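Local coordinates for protein Non-ribosomal peptide synthetase (Methanobrevibacter ruminantium, PDB 6VTJ) that probably tethers a growing peptide on a phosphopantetheine-bearing carrier domain and releases it reductively through a Rossmann-type reductase domain, at residues Q255-S260 against C294-A299; I315-N320 against S383-C388; H387-H392 against V453-T458. All blocks are in the same frame, centred on the assembly; numbering follows the deposited sequence.

Overall arrangement
All three contacts are largely buried and reach one mixed, mostly parallel sheet, yet their chemistry differs with their place in it. Contact 1 lies deepest, about 9 Å from the chain centre, and sets strand 252-258 against helix 291-308 through a lysine and bridging waters. Contact 2 moves to the neighbouring strand 313-322 and joins it to strand 385-388 by regular backbone bonding, with one apolar face and one that carries an arginine-histidine pair. Contact 3, about 17 Å out and the one that includes an exposed residue, continues from strand 385-388 to a late loop and helix start. Contacts 2 and 3 share His387 and Cys388, and Ile259 of contact 1 packs on His387.

Contact 1 of 3, residues Q255-S260 against C294-A299; sequences QISTIS and CSKFLA
Lys296 reaches from helix 291-308 to the strand at Ile256, Ser257 and Thr258, and shows how one long side chain can tie a helix to a sheet. The direct polar contact is a hydrogen bond from Lys296 NZ to Ile256 O at 2.8 Å, received in the carbonyl plane at a C=O...N angle of 150°. Bends at chi2 and chi3 (-59° and -70°) fold the lysine chain back along the strand, with CE 3.7 Å from Ser257 CA.

Apolar contact is modest and lies nearer the root of the lysine. Thr258 CG2 sits 3.7 Å from Lys296 CB and is equally near CG, the two side chains crossing obliquely. Ala299, nearly a turn on, sets a methyl against an amide nitrogen instead, its CB 3.5 Å from Gln255 NE2.

Two waters complete the polar network. One accepts from both Gln255 NE2 and Lys296 NZ. The other accepts from Gln255 NE2 at 2.9 Å and donates to Ser257 OG and to Lys296 O, joining two strand side chains to the helix backbone. Beyond the two segments, Gln255 OE1 takes a hydrogen bond from Asn216 ND2, which settles the orientation of the amide, and Ser257 OG is also bonded to Glu300.

Lys296 follows Tyr292 by four positions, the Tyr-x-x-x-Lys spacing of short-chain dehydrogenases. The side chain of Thr258 is about 8 Å from the bound 4'-phosphopantetheine, and its OG1 accepts from Ser260 N in an ST turn. The chemistry is consistent with a reductase site in which a carbonyl and an ordered water hold the lysine amine in place, while a glutamine whose OE1 is held by Asn216 offers NE2 to both waters.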
loop_
_atom_site.group_PDB
_atom_site.type_symbol
_atom_site.label_atom_id
_atom_site.label_comp_id
_atom_site.label_asym_id
_atom_site.label_seq_id
_atom_site.Cartn_x
_atom_site.Cartn_y
_atom_site.Cartn_z
ATOM N N GLN A 255 1.650 -4.791 -13.529
ATOM C CA GLN A 255 1.684 -3.768 -12.501
ATOM C C GLN A 255 1.057 -4.333 -11.232
ATOM O O GLN A 255 -0.050 -4.874 -11.281
ATOM C CB GLN A 255 0.923 -2.523 -12.983
ATOM C CG GLN A 255 0.505 -1.531 -11.867
ATOM C CD GLN A 255 1.681 -0.768 -11.279
ATOM O OE1 GLN A 255 2.844 -1.143 -11.472
ATOM N NE2 GLN A 255 1.384 0.325 -10.574
ATOM N N ILE A 256 1.759 -4.236 -10.106
ATOM C CA ILE A 256 1.141 -4.541 -8.824
ATOM C C ILE A 256 0.452 -3.280 -8.345
ATOM O O ILE A 256 1.078 -2.223 -8.251
ATOM C CB ILE A 256 2.166 -5.031 -7.793
ATOM C CG1 ILE A 256 3.026 -6.160 -8.383
ATOM C CG2 ILE A 256 1.453 -5.394 -6.489
ATOM C CD1 ILE A 256 2.206 -7.352 -8.989
ATOM N N SER A 257 -0.844 -3.386 -8.062
ATOM C CA SER A 257 -1.634 -2.219 -7.699
ATOM C C SER A 257 -2.272 -2.442 -6.331
ATOM O O SER A 257 -1.846 -3.325 -5.580
ATOM C CB SER A 257 -2.703 -1.947 -8.764
ATOM O OG SER A 257 -3.268 -0.640 -8.629
ATOM N N THR A 258 -3.267 -1.641 -5.984
ATOM C CA THR A 258 -3.929 -1.759 -4.698
ATOM C C THR A 258 -5.431 -1.829 -4.917
ATOM O O THR A 258 -5.974 -1.166 -5.808
ATOM C CB THR A 258 -3.575 -0.575 -3.742
ATOM O OG1 THR A 258 -4.392 -0.647 -2.572
ATOM C CG2 THR A 258 -3.817 0.789 -4.409
ATOM N N ILE A 259 -6.094 -2.658 -4.112
ATOM C CA ILE A 259 -7.547 -2.694 -4.104
ATOM C C ILE A 259 -8.133 -1.352 -3.690
ATOM O O ILE A 259 -9.302 -1.071 -3.976
ATOM C CB ILE A 259 -8.037 -3.824 -3.169
ATOM C CG1 ILE A 259 -9.471 -4.242 -3.517
ATOM C CG2 ILE A 259 -7.913 -3.399 -1.684
ATOM C CD1 ILE A 259 -9.623 -4.747 -4.944
ATOM N N SER A 260 -7.351 -0.510 -3.011
ATOM C CA SER A 260 -7.860 0.765 -2.519
ATOM C C SER A 260 -8.186 1.759 -3.628
ATOM O O SER A 260 -8.720 2.825 -3.311
ATOM C CB SER A 260 -6.855 1.415 -1.567
ATOM O OG SER A 260 -6.656 0.590 -0.430
ATOM N N CYS A 294 -4.248 7.903 -5.186
ATOM C CA CYS A 294 -4.263 8.653 -6.435
ATOM C C CYS A 294 -3.126 8.233 -7.352
ATOM O O CYS A 294 -3.334 8.022 -8.553
ATOM C CB CYS A 294 -4.209 10.160 -6.152
ATOM S SG CYS A 294 -4.101 11.157 -7.644
ATOM N N SER A 295 -1.900 8.154 -6.820
ATOM C CA SER A 295 -0.771 7.729 -7.647
ATOM C C SER A 295 -0.979 6.317 -8.201
ATOM O O SER A 295 -0.653 6.045 -9.365
ATOM C CB SER A 295 0.544 7.815 -6.858
ATOM O OG SER A 295 0.606 6.898 -5.759
ATOM N N LYS A 296 -1.510 5.397 -7.389
ATOM C CA LYS A 296 -1.731 4.052 -7.918
ATOM C C LYS A 296 -2.801 4.065 -9.013
ATOM O O LYS A 296 -2.687 3.350 -10.021
ATOM C CB LYS A 296 -2.116 3.100 -6.788
ATOM C CG LYS A 296 -1.034 2.892 -5.735
ATOM C CD LYS A 296 0.260 2.347 -6.324
ATOM C CE LYS A 296 0.115 0.909 -6.781
ATOM N NZ LYS A 296 1.449 0.334 -7.049
ATOM N N PHE A 297 -3.848 4.877 -8.834
ATOM C CA PHE A 297 -4.876 4.991 -9.858
ATOM C C PHE A 297 -4.295 5.517 -11.165
ATOM O O PHE A 297 -4.624 5.012 -12.252
ATOM C CB PHE A 297 -6.005 5.904 -9.367
ATOM C CG PHE A 297 -6.967 6.310 -10.453
ATOM C CD1 PHE A 297 -6.741 7.464 -11.216
ATOM C CD2 PHE A 297 -8.090 5.540 -10.720
ATOM C CE1 PHE A 297 -7.614 7.833 -12.234
ATOM C CE2 PHE A 297 -8.978 5.910 -11.732
ATOM C CZ PHE A 297 -8.736 7.067 -12.492
ATOM N N LEU A 298 -3.453 6.554 -11.084
ATOM C CA LEU A 298 -2.848 7.115 -12.294
ATOM C C LEU A 298 -1.944 6.091 -12.965
ATOM O O LEU A 298 -1.885 6.004 -14.200
ATOM C CB LEU A 298 -2.066 8.390 -11.946
ATOM C CG LEU A 298 -2.902 9.596 -11.476
ATOM C CD1 LEU A 298 -2.014 10.760 -11.014
ATOM C CD2 LEU A 298 -3.865 10.052 -12.581
ATOM N N ALA A 299 -1.250 5.282 -12.167
ATOM C CA ALA A 299 -0.458 4.207 -12.744
ATOM C C ALA A 299 -1.335 3.186 -13.476
ATOM O O ALA A 299 -1.004 2.759 -14.591
ATOM C CB ALA A 299 0.362 3.551 -11.644
HETATM O O HOH W 1 3.020 2.211 -8.812
HETATM O O HOH W 2 -1.423 0.800 -9.802
#

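Contact 2 of 3, residues I315-N320 against S383-C388; sequences IIRVGN and SRVFHC
Ile315 and Val385 begin a parallel pairing of strands 313-322 and 385-388 within the Rossmann-like sheet, and the interest lies in how the two faces are filled. On the face of Ile315, Val385, Arg317 and His387, Ile315 CB stands 4.1 Å from Val385 CG2, and helix 291-308 covers the isoleucine. Val385 CG1, the other branch, is a bump under the guanidinium of Arg317: it lies 3.8 Å from that plane, displaced toward its rim.

The opposite face is apolar. Cys388 CB fits against Ile316 CG2 at 3.6 Å, while Ile316 CG1 leans obliquely against Phe386 CD2. Ile316 can fill both places because its chi1 of -64° turns CG1 beside its own backbone N and leaves CG2 beside the carbonyl carbon. Helix 366-376 closes over Ile316, Val318 and Phe386.

Between the faces, Ile315 and Arg317 use both N and O toward the partner strand, as in regular parallel pairing; Ile315 N to Arg384 O is 2.7 Å.

Arg317 and His387 run side by side in the same direction. Glu300 forms a salt bridge with NH2 of the arginine, and Arg317 NH1 donates to His387 NE2 at 3.0 Å, with NH1 only 3° out of the imidazole plane.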
loop_
_atom_site.group_PDB
_atom_site.type_symbol
_atom_site.label_atom_id
_atom_site.label_comp_id
_atom_site.label_asym_id
_atom_site.label_seq_id
_atom_site.Cartn_x
_atom_site.Cartn_y
_atom_site.Cartn_z
ATOM N N ILE A 315 -2.965 -5.890 -14.410
ATOM C CA ILE A 315 -3.015 -5.104 -13.199
ATOM C C ILE A 315 -3.518 -6.030 -12.099
ATOM O O ILE A 315 -4.645 -6.532 -12.169
ATOM C CB ILE A 315 -3.908 -3.867 -13.366
ATOM C CG1 ILE A 315 -3.259 -2.899 -14.372
ATOM C CG2 ILE A 315 -4.153 -3.207 -12.014
ATOM C CD1 ILE A 315 -4.160 -1.808 -14.853
ATOM N N ILE A 316 -2.685 -6.260 -11.097
ATOM C CA ILE A 316 -2.986 -7.170 -10.004
ATOM C C ILE A 316 -3.158 -6.301 -8.763
ATOM O O ILE A 316 -2.170 -5.881 -8.152
ATOM C CB ILE A 316 -1.875 -8.222 -9.824
ATOM C CG1 ILE A 316 -1.773 -9.125 -11.068
ATOM C CG2 ILE A 316 -2.103 -9.061 -8.561
ATOM C CD1 ILE A 316 -0.711 -10.238 -10.918
ATOM N N ARG A 317 -4.404 -6.019 -8.379
ATOM C CA ARG A 317 -4.669 -5.273 -7.149
ATOM C C ARG A 317 -4.505 -6.173 -5.925
ATOM O O ARG A 317 -5.194 -7.193 -5.797
ATOM C CB ARG A 317 -6.075 -4.677 -7.184
ATOM C CG ARG A 317 -6.263 -3.677 -8.305
ATOM C CD ARG A 317 -7.716 -3.302 -8.486
ATOM N NE ARG A 317 -7.855 -2.264 -9.500
ATOM C CZ ARG A 317 -8.956 -2.055 -10.204
ATOM N NH1 ARG A 317 -10.028 -2.827 -10.002
ATOM N NH2 ARG A 317 -8.988 -1.070 -11.103
ATOM N N VAL A 318 -3.619 -5.797 -5.011
ATOM C CA VAL A 318 -3.422 -6.564 -3.786
ATOM C C VAL A 318 -4.019 -5.795 -2.609
ATOM O O VAL A 318 -4.394 -4.622 -2.718
ATOM C CB VAL A 318 -1.935 -6.931 -3.545
ATOM C CG1 VAL A 318 -1.424 -7.834 -4.688
ATOM C CG2 VAL A 318 -1.054 -5.690 -3.358
ATOM N N GLY A 319 -4.140 -6.484 -1.481
ATOM C CA GLY A 319 -4.850 -5.921 -0.356
ATOM C C GLY A 319 -3.976 -5.660 0.850
ATOM O O GLY A 319 -3.045 -4.854 0.787
ATOM N N ASN A 320 -4.269 -6.355 1.947
ATOM C CA ASN A 320 -3.595 -6.178 3.237
ATOM C C ASN A 320 -2.450 -7.187 3.318
ATOM O O ASN A 320 -2.635 -8.335 3.737
ATOM C CB ASN A 320 -4.610 -6.354 4.364
ATOM C CG ASN A 320 -4.008 -6.184 5.763
ATOM O OD1 ASN A 320 -3.070 -5.414 5.976
ATOM N ND2 ASN A 320 -4.573 -6.896 6.723
ATOM N N SER A 383 -7.456 -11.198 -20.014
ATOM C CA SER A 383 -7.611 -11.181 -18.556
ATOM C C SER A 383 -6.625 -10.166 -18.009
ATOM O O SER A 383 -5.459 -10.479 -17.762
ATOM C CB SER A 383 -7.377 -12.565 -17.969
ATOM O OG SER A 383 -8.248 -13.512 -18.567
ATOM N N ARG A 384 -7.097 -8.937 -17.798
ATOM C CA ARG A 384 -6.195 -7.823 -17.534
ATOM C C ARG A 384 -6.131 -7.360 -16.084
ATOM O O ARG A 384 -5.103 -6.811 -15.680
ATOM C CB ARG A 384 -6.571 -6.636 -18.423
ATOM C CG ARG A 384 -6.055 -6.793 -19.859
ATOM C CD ARG A 384 -6.402 -5.572 -20.754
ATOM N NE ARG A 384 -6.027 -5.850 -22.137
ATOM C CZ ARG A 384 -6.857 -6.313 -23.082
ATOM N NH1 ARG A 384 -8.140 -6.538 -22.818
ATOM N NH2 ARG A 384 -6.396 -6.550 -24.305
ATOM N N VAL A 385 -7.169 -7.561 -15.277
ATOM C CA VAL A 385 -7.237 -6.941 -13.959
ATOM C C VAL A 385 -7.689 -7.979 -12.948
ATOM O O VAL A 385 -8.657 -8.709 -13.183
ATOM C CB VAL A 385 -8.184 -5.728 -13.939
ATOM C CG1 VAL A 385 -8.344 -5.219 -12.515
ATOM C CG2 VAL A 385 -7.665 -4.604 -14.842
ATOM N N PHE A 386 -6.996 -8.054 -11.826
ATOM C CA PHE A 386 -7.321 -9.059 -10.829
ATOM C C PHE A 386 -7.353 -8.440 -9.439
ATOM O O PHE A 386 -6.707 -7.416 -9.181
ATOM C CB PHE A 386 -6.326 -10.199 -10.869
ATOM C CG PHE A 386 -6.196 -10.827 -12.217
ATOM C CD1 PHE A 386 -7.055 -11.843 -12.607
ATOM C CD2 PHE A 386 -5.219 -10.401 -13.094
ATOM C CE1 PHE A 386 -6.932 -12.417 -13.852
ATOM C CE2 PHE A 386 -5.101 -10.970 -14.355
ATOM C CZ PHE A 386 -5.953 -11.977 -14.727
ATOM N N HIS A 387 -8.145 -9.064 -8.563
ATOM C CA HIS A 387 -8.272 -8.717 -7.150
ATOM C C HIS A 387 -7.642 -9.847 -6.338
ATOM O O HIS A 387 -8.315 -10.788 -5.906
ATOM C CB HIS A 387 -9.726 -8.482 -6.798
ATOM C CG HIS A 387 -10.280 -7.236 -7.419
ATOM N ND1 HIS A 387 -11.599 -6.857 -7.295
ATOM C CD2 HIS A 387 -9.680 -6.277 -8.162
ATOM C CE1 HIS A 387 -11.787 -5.718 -7.938
ATOM N NE2 HIS A 387 -10.639 -5.347 -8.475
ATOM N N CYS A 388 -6.332 -9.744 -6.130
ATOM C CA CYS A 388 -5.543 -10.850 -5.606
ATOM C C CYS A 388 -5.372 -10.648 -4.101
ATOM O O CYS A 388 -4.376 -10.090 -3.642
ATOM C CB CYS A 388 -4.212 -10.921 -6.343
ATOM S SG CYS A 388 -3.175 -12.327 -5.895
#

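Contact 3 of 3, residues H387-H392 against V453-T458; sequences HCMNNH and VEIEQT
His387 and Ile455 meet through their first torsions. With chi1 at -69°, the histidine CG lies beside its own backbone N, while Ile455 takes the less common chi1 of 70°, which wedges CG1 between its backbone N and carbonyl carbon and leaves CG2 beside the N. CG2 then packs 3.6 Å from His387 CB. Ile455 CD1, at the end of the other branch, comes 3.6 Å from Asn391 CB. Met389 approaches the same isoleucine at about a right angle, its CG 4.1 Å from CD1, so Ile455 fills the bend made by residues 387-391.

Two hydrogen bonds frame this apolar contact. His387 ND1 donates to Glu454 O at 2.7 Å, with the oxygen at the ring edge, near its plane, and the ND1 donor tilted 22° from the carbonyl plane. As NE2 accepts from Arg317, the ring is held at both nitrogens, and its rotation is fixed. An alanine here would probably leave Glu454 O without this donor and Arg317 NH1 without its acceptor, and open a gap between the loop and the sheet.

The second bond is nearly straight: His387 N points to Thr458 OG1 at 2.8 Å. The same hydroxyl is bonded to Glu279, which is likely to help orient it. Thr458 CG2 comes 3.2 Å from His387 O, so the threonine lies alongside the backbone of His387, hydroxyl at N and methyl at O.

The arrangement is that of a strand end in the Rossmann-like sheet passing into a bend, with an Asx turn at Asn390, where the start of helix 456-464, with Ile455 at the N-cap position, docks against the strand end at His387 and against Met389 and Asn391 of the bend.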
loop_
_atom_site.group_PDB
_atom_site.type_symbol
_atom_site.label_atom_id
_atom_site.label_comp_id
_atom_site.label_asym_id
_atom_site.label_seq_id
_atom_site.Cartn_x
_atom_site.Cartn_y
_atom_site.Cartn_z
ATOM N N HIS A 387 -8.145 -9.064 -8.563
ATOM C CA HIS A 387 -8.272 -8.717 -7.150
ATOM C C HIS A 387 -7.642 -9.847 -6.338
ATOM O O HIS A 387 -8.315 -10.788 -5.906
ATOM C CB HIS A 387 -9.726 -8.482 -6.798
ATOM C CG HIS A 387 -10.280 -7.236 -7.419
ATOM N ND1 HIS A 387 -11.599 -6.857 -7.295
ATOM C CD2 HIS A 387 -9.680 -6.277 -8.162
ATOM C CE1 HIS A 387 -11.787 -5.718 -7.938
ATOM N NE2 HIS A 387 -10.639 -5.347 -8.475
ATOM N N CYS A 388 -6.332 -9.744 -6.130
ATOM C CA CYS A 388 -5.543 -10.850 -5.606
ATOM C C CYS A 388 -5.372 -10.648 -4.101
ATOM O O CYS A 388 -4.376 -10.090 -3.642
ATOM C CB CYS A 388 -4.212 -10.921 -6.343
ATOM S SG CYS A 388 -3.175 -12.327 -5.895
ATOM N N MET A 389 -6.351 -11.119 -3.334
ATOM C CA MET A 389 -6.355 -10.990 -1.890
ATOM C C MET A 389 -7.120 -12.155 -1.283
ATOM O O MET A 389 -8.027 -12.721 -1.905
ATOM C CB MET A 389 -6.971 -9.657 -1.436
ATOM C CG MET A 389 -8.317 -9.319 -2.065
ATOM S SD MET A 389 -8.675 -7.536 -1.940
ATOM C CE MET A 389 -9.120 -7.387 -0.206
ATOM N N ASN A 390 -6.743 -12.496 -0.049
ATOM C CA ASN A 390 -7.339 -13.603 0.688
ATOM C C ASN A 390 -8.845 -13.428 0.850
ATOM O O ASN A 390 -9.296 -12.507 1.538
ATOM C CB ASN A 390 -6.663 -13.735 2.046
ATOM C CG ASN A 390 -6.888 -15.090 2.664
ATOM O OD1 ASN A 390 -7.964 -15.645 2.547
ATOM N ND2 ASN A 390 -5.865 -15.638 3.310
ATOM N N ASN A 391 -9.634 -14.289 0.214
ATOM C CA ASN A 391 -11.077 -14.116 0.224
ATOM C C ASN A 391 -11.727 -14.595 1.519
ATOM O O ASN A 391 -12.912 -14.324 1.733
ATOM C CB ASN A 391 -11.712 -14.818 -0.989
ATOM C CG ASN A 391 -11.466 -16.312 -1.003
ATOM O OD1 ASN A 391 -10.327 -16.767 -1.036
ATOM N ND2 ASN A 391 -12.540 -17.081 -1.031
ATOM N N HIS A 392 -10.987 -15.259 2.402
ATOM C CA HIS A 392 -11.532 -15.674 3.701
ATOM C C HIS A 392 -11.295 -14.565 4.734
ATOM O O HIS A 392 -10.383 -14.623 5.568
ATOM C CB HIS A 392 -10.910 -17.006 4.118
ATOM C CG HIS A 392 -11.035 -18.070 3.076
ATOM N ND1 HIS A 392 -9.950 -18.573 2.384
ATOM C CD2 HIS A 392 -12.124 -18.701 2.577
ATOM C CE1 HIS A 392 -10.366 -19.478 1.516
ATOM N NE2 HIS A 392 -11.681 -19.573 1.611
ATOM N N VAL A 453 -17.023 -4.383 -2.588
ATOM C CA VAL A 453 -15.978 -4.719 -3.542
ATOM C C VAL A 453 -16.037 -6.211 -3.835
ATOM O O VAL A 453 -16.008 -7.036 -2.914
ATOM C CB VAL A 453 -14.605 -4.325 -2.991
ATOM C CG1 VAL A 453 -13.514 -4.939 -3.845
ATOM C CG2 VAL A 453 -14.482 -2.828 -2.953
ATOM N N GLU A 454 -16.127 -6.569 -5.113
ATOM C CA GLU A 454 -16.146 -7.978 -5.474
ATOM C C GLU A 454 -14.788 -8.469 -5.947
ATOM O O GLU A 454 -14.088 -7.791 -6.710
ATOM C CB GLU A 454 -17.203 -8.268 -6.531
ATOM C CG GLU A 454 -18.507 -7.561 -6.246
ATOM C CD GLU A 454 -19.544 -7.833 -7.304
ATOM O OE1 GLU A 454 -19.913 -6.899 -8.068
ATOM O OE2 GLU A 454 -19.978 -9.005 -7.378
ATOM N N ILE A 455 -14.440 -9.671 -5.478
ATOM C CA ILE A 455 -13.198 -10.350 -5.829
ATOM C C ILE A 455 -13.447 -11.764 -6.323
ATOM O O ILE A 455 -12.492 -12.492 -6.626
ATOM C CB ILE A 455 -12.222 -10.369 -4.629
ATOM C CG1 ILE A 455 -12.745 -11.299 -3.529
ATOM C CG2 ILE A 455 -11.999 -8.981 -4.031
ATOM C CD1 ILE A 455 -11.694 -11.567 -2.481
ATOM N N GLU A 456 -14.713 -12.174 -6.445
ATOM C CA GLU A 456 -15.036 -13.567 -6.726
ATOM C C GLU A 456 -14.467 -14.015 -8.064
ATOM O O GLU A 456 -13.968 -15.144 -8.184
ATOM C CB GLU A 456 -16.557 -13.775 -6.682
ATOM N N GLN A 457 -14.514 -13.152 -9.088
ATOM C CA GLN A 457 -13.945 -13.570 -10.362
ATOM C C GLN A 457 -12.496 -13.994 -10.166
ATOM O O GLN A 457 -12.072 -15.057 -10.639
ATOM C CB GLN A 457 -14.061 -12.457 -11.415
ATOM C CG GLN A 457 -13.511 -12.847 -12.796
ATOM C CD GLN A 457 -13.907 -11.871 -13.904
ATOM O OE1 GLN A 457 -15.064 -11.807 -14.297
ATOM N NE2 GLN A 457 -12.941 -11.108 -14.406
ATOM N N THR A 458 -11.717 -13.183 -9.448
ATOM C CA THR A 458 -10.313 -13.544 -9.280
ATOM C C THR A 458 -10.191 -14.830 -8.468
ATOM O O THR A 458 -9.393 -15.712 -8.803
ATOM C CB THR A 458 -9.536 -12.395 -8.627
ATOM O OG1 THR A 458 -9.567 -11.241 -9.484
ATOM C CG2 THR A 458 -8.071 -12.799 -8.398
#